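Local structure of ATP-dependent CLP protease, putative (2F6I) at residues N76-E84 with H134-G142. The protein probably acts as the serine-type proteolytic component of an ATP-dependent Clp protease, cutting proteins into small peptides. Sequence-based numbering, arbitrary orientation.
Sequences NSPGGSINE and HQPLGNAFG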
loop_
_atom_site.group_PDB
_atom_site.type_symbol
_atom_site.label_atom_id
_atom_site.label_comp_id
_atom_site.label_asym_id
_atom_site.label_seq_id
_atom_site.Cartn_x
_atom_site.Cartn_y
_atom_site.Cartn_z
ATOM N N ASN C 76 -9.156 -18.818 -28.652
ATOM C CA ASN C 76 -9.012 -17.367 -28.589
ATOM C C ASN C 76 -8.125 -17.169 -27.367
ATOM O O ASN C 76 -8.614 -16.893 -26.276
ATOM C CB ASN C 76 -10.378 -16.705 -28.362
ATOM C CG ASN C 76 -10.301 -15.186 -28.328
ATOM O OD1 ASN C 76 -9.224 -14.598 -28.437
ATOM N ND2 ASN C 76 -11.453 -14.544 -28.175
ATOM N N SER C 77 -6.819 -17.326 -27.557
ATOM C CA SER C 77 -5.870 -17.221 -26.456
ATOM C C SER C 77 -4.527 -16.626 -26.860
ATOM O O SER C 77 -4.013 -16.907 -27.939
ATOM C CB SER C 77 -5.647 -18.613 -25.854
ATOM O OG SER C 77 -4.531 -18.638 -24.983
ATOM N N PRO C 78 -3.940 -15.794 -25.988
ATOM C CA PRO C 78 -2.647 -15.158 -26.254
ATOM C C PRO C 78 -1.511 -16.106 -25.893
ATOM O O PRO C 78 -0.341 -15.730 -25.915
ATOM C CB PRO C 78 -2.680 -13.941 -25.342
ATOM C CG PRO C 78 -3.367 -14.494 -24.129
ATOM C CD PRO C 78 -4.522 -15.282 -24.732
ATOM N N GLY C 79 -1.867 -17.340 -25.560
ATOM C CA GLY C 79 -0.861 -18.314 -25.185
ATOM C C GLY C 79 -0.563 -18.206 -23.703
ATOM O O GLY C 79 -1.449 -17.890 -22.910
ATOM N N GLY C 80 0.686 -18.464 -23.328
ATOM C CA GLY C 80 1.068 -18.387 -21.931
ATOM C C GLY C 80 2.311 -19.200 -21.620
ATOM O O GLY C 80 3.415 -18.858 -22.048
ATOM N N SER C 81 2.129 -20.283 -20.872
ATOM C CA SER C 81 3.231 -21.162 -20.492
ATOM C C SER C 81 3.496 -22.206 -21.576
ATOM O O SER C 81 2.580 -22.904 -22.011
ATOM C CB SER C 81 2.898 -21.866 -19.176
ATOM O OG SER C 81 3.832 -22.892 -18.897
ATOM N N ILE C 82 4.748 -22.310 -22.015
ATOM C CA ILE C 82 5.095 -23.279 -23.044
ATOM C C ILE C 82 5.083 -24.704 -22.494
ATOM O O ILE C 82 4.721 -25.639 -23.211
ATOM C CB ILE C 82 6.468 -22.957 -23.679
ATOM C CG1 ILE C 82 6.359 -21.659 -24.486
ATOM C CG2 ILE C 82 6.911 -24.096 -24.585
ATOM C CD1 ILE C 82 7.613 -21.282 -25.246
ATOM N N ASN C 83 5.468 -24.875 -21.229
ATOM C CA ASN C 83 5.452 -26.201 -20.608
ATOM C C ASN C 83 4.014 -26.702 -20.554
ATOM O O ASN C 83 3.720 -27.832 -20.943
ATOM C CB ASN C 83 6.003 -26.153 -19.181
ATOM C CG ASN C 83 7.504 -26.336 -19.125
ATOM O OD1 ASN C 83 8.031 -27.370 -19.542
ATOM N ND2 ASN C 83 8.205 -25.333 -18.600
ATOM N N GLU C 84 3.123 -25.849 -20.063
ATOM C CA GLU C 84 1.717 -26.199 -19.957
ATOM C C GLU C 84 1.115 -26.355 -21.346
ATOM O O GLU C 84 0.142 -27.085 -21.535
ATOM C CB GLU C 84 0.968 -25.128 -19.161
ATOM C CG GLU C 84 1.465 -24.983 -17.729
ATOM C CD GLU C 84 1.465 -26.307 -16.974
ATOM O OE1 GLU C 84 0.380 -26.911 -16.824
ATOM O OE2 GLU C 84 2.553 -26.748 -16.533
ATOM N N HIS C 134 4.888 -15.403 -32.051
ATOM C CA HIS C 134 5.513 -14.876 -30.839
ATOM C C HIS C 134 4.574 -14.927 -29.630
ATOM O O HIS C 134 3.404 -15.287 -29.756
ATOM C CB HIS C 134 5.953 -13.433 -31.087
ATOM C CG HIS C 134 4.823 -12.511 -31.429
ATOM N ND1 HIS C 134 4.203 -11.712 -30.493
ATOM C CD2 HIS C 134 4.180 -12.287 -32.600
ATOM C CE1 HIS C 134 3.226 -11.035 -31.071
ATOM N NE2 HIS C 134 3.191 -11.366 -32.350
ATOM N N GLN C 135 5.098 -14.566 -28.461
ATOM C CA GLN C 135 4.309 -14.562 -27.230
ATOM C C GLN C 135 4.014 -13.124 -26.798
ATOM O O GLN C 135 4.889 -12.432 -26.279
ATOM C CB GLN C 135 5.060 -15.286 -26.109
ATOM C CG GLN C 135 5.552 -16.679 -26.478
ATOM C CD GLN C 135 6.166 -17.418 -25.300
ATOM O OE1 GLN C 135 5.460 -17.860 -24.391
ATOM N NE2 GLN C 135 7.489 -17.547 -25.307
ATOM N N PRO C 136 2.771 -12.658 -27.010
ATOM C CA PRO C 136 2.359 -11.299 -26.643
ATOM C C PRO C 136 2.324 -11.016 -25.137
ATOM O O PRO C 136 2.395 -9.856 -24.720
ATOM C CB PRO C 136 0.985 -11.171 -27.298
ATOM C CG PRO C 136 0.465 -12.572 -27.257
ATOM C CD PRO C 136 1.670 -13.374 -27.679
ATOM N N LEU C 137 2.214 -12.068 -24.327
ATOM C CA LEU C 137 2.184 -11.914 -22.872
ATOM C C LEU C 137 3.595 -11.943 -22.301
ATOM O O LEU C 137 3.801 -11.686 -21.113
ATOM C CB LEU C 137 1.369 -13.034 -22.217
ATOM C CG LEU C 137 -0.137 -13.124 -22.467
ATOM C CD1 LEU C 137 -0.697 -14.294 -21.669
ATOM C CD2 LEU C 137 -0.820 -11.825 -22.059
ATOM N N GLY C 138 4.564 -12.266 -23.151
ATOM C CA GLY C 138 5.943 -12.332 -22.708
ATOM C C GLY C 138 6.415 -13.762 -22.534
ATOM O O GLY C 138 5.638 -14.643 -22.160
ATOM N N ASN C 139 7.695 -13.988 -22.808
ATOM C CA ASN C 139 8.295 -15.313 -22.690
ATOM C C ASN C 139 8.628 -15.643 -21.235
ATOM O O ASN C 139 8.951 -16.787 -20.905
ATOM C CB ASN C 139 9.571 -15.381 -23.532
ATOM C CG ASN C 139 10.602 -14.344 -23.113
ATOM O OD1 ASN C 139 10.358 -13.139 -23.195
ATOM N ND2 ASN C 139 11.758 -14.812 -22.656
ATOM N N ALA C 140 8.544 -14.634 -20.372
ATOM C CA ALA C 140 8.843 -14.801 -18.953
ATOM C C ALA C 140 7.593 -15.116 -18.137
ATOM O O ALA C 140 7.615 -15.048 -16.908
ATOM C CB ALA C 140 9.505 -13.535 -18.417
ATOM N N PHE C 141 6.511 -15.472 -18.827
ATOM C CA PHE C 141 5.233 -15.785 -18.190
ATOM C C PHE C 141 5.363 -16.512 -16.846
ATOM O O PHE C 141 4.535 -16.328 -15.949
ATOM C CB PHE C 141 4.368 -16.615 -19.138
ATOM C CG PHE C 141 2.893 -16.456 -18.905
ATOM C CD1 PHE C 141 2.080 -17.568 -18.697
ATOM C CD2 PHE C 141 2.313 -15.189 -18.899
ATOM C CE1 PHE C 141 0.710 -17.421 -18.485
ATOM C CE2 PHE C 141 0.944 -15.031 -18.688
ATOM C CZ PHE C 141 0.142 -16.150 -18.482
ATOM N N GLY C 142 6.399 -17.338 -16.714
ATOM C CA GLY C 142 6.627 -18.067 -15.476
ATOM C C GLY C 142 5.401 -18.778 -14.932
ATOM O O GLY C 142 5.509 -19.613 -14.032
#
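P78 meets P136 and L137 where the loop 134-142 packs against the glycine-rich turn linking strand 71-77 to helix 82-94. L137 presents its CD1 branch, which lies 3.6 Å from P78 CG, while P136 approaches through its ring carbon CG, 3.9 Å from P78 CB. These side-chain contacts are apolar, but the P136 ring also rests against the backbone, its CG 3.5 Å from P78 O. Farther along, F141 lays one ring face on the backbone of G80: the CA of G80 stands 3.9 Å from the ring centroid and 29° off its normal, a CH-pi contact. A chi1 of -153°, which sets CG of F141 across from the backbone N and beside the carbonyl carbon, carries the ring over G80, and the absence of a side chain at G80 is what permits such close approach.

The more buried end belongs to I82. Its side chain and that of Q135 cross at about a right angle, I82 CD1 lying against the end of the glutamine; helix 151-169 touches both residues, with L157 and L161 against I82 and K158 against Q135. By contrast, P136 and L137 lie on the solvent side, where E47 touches both L137 and F141. Within segment 76-84, S77 OG accepts from G79 N (3.0 Å) in an ST turn, and S81 OG caps the helix by accepting from E84 N at 3.3 Å.

As in other ClpP proteases, the glycine-rich turn probably contributes to the oxyanion hole, and H134 is the predicted active-site histidine. The contact thus probably joins two elements of the catalytic cleft, its apolar and CH-pi packing implying a close fit of ring and side chains to a bare glycine backbone.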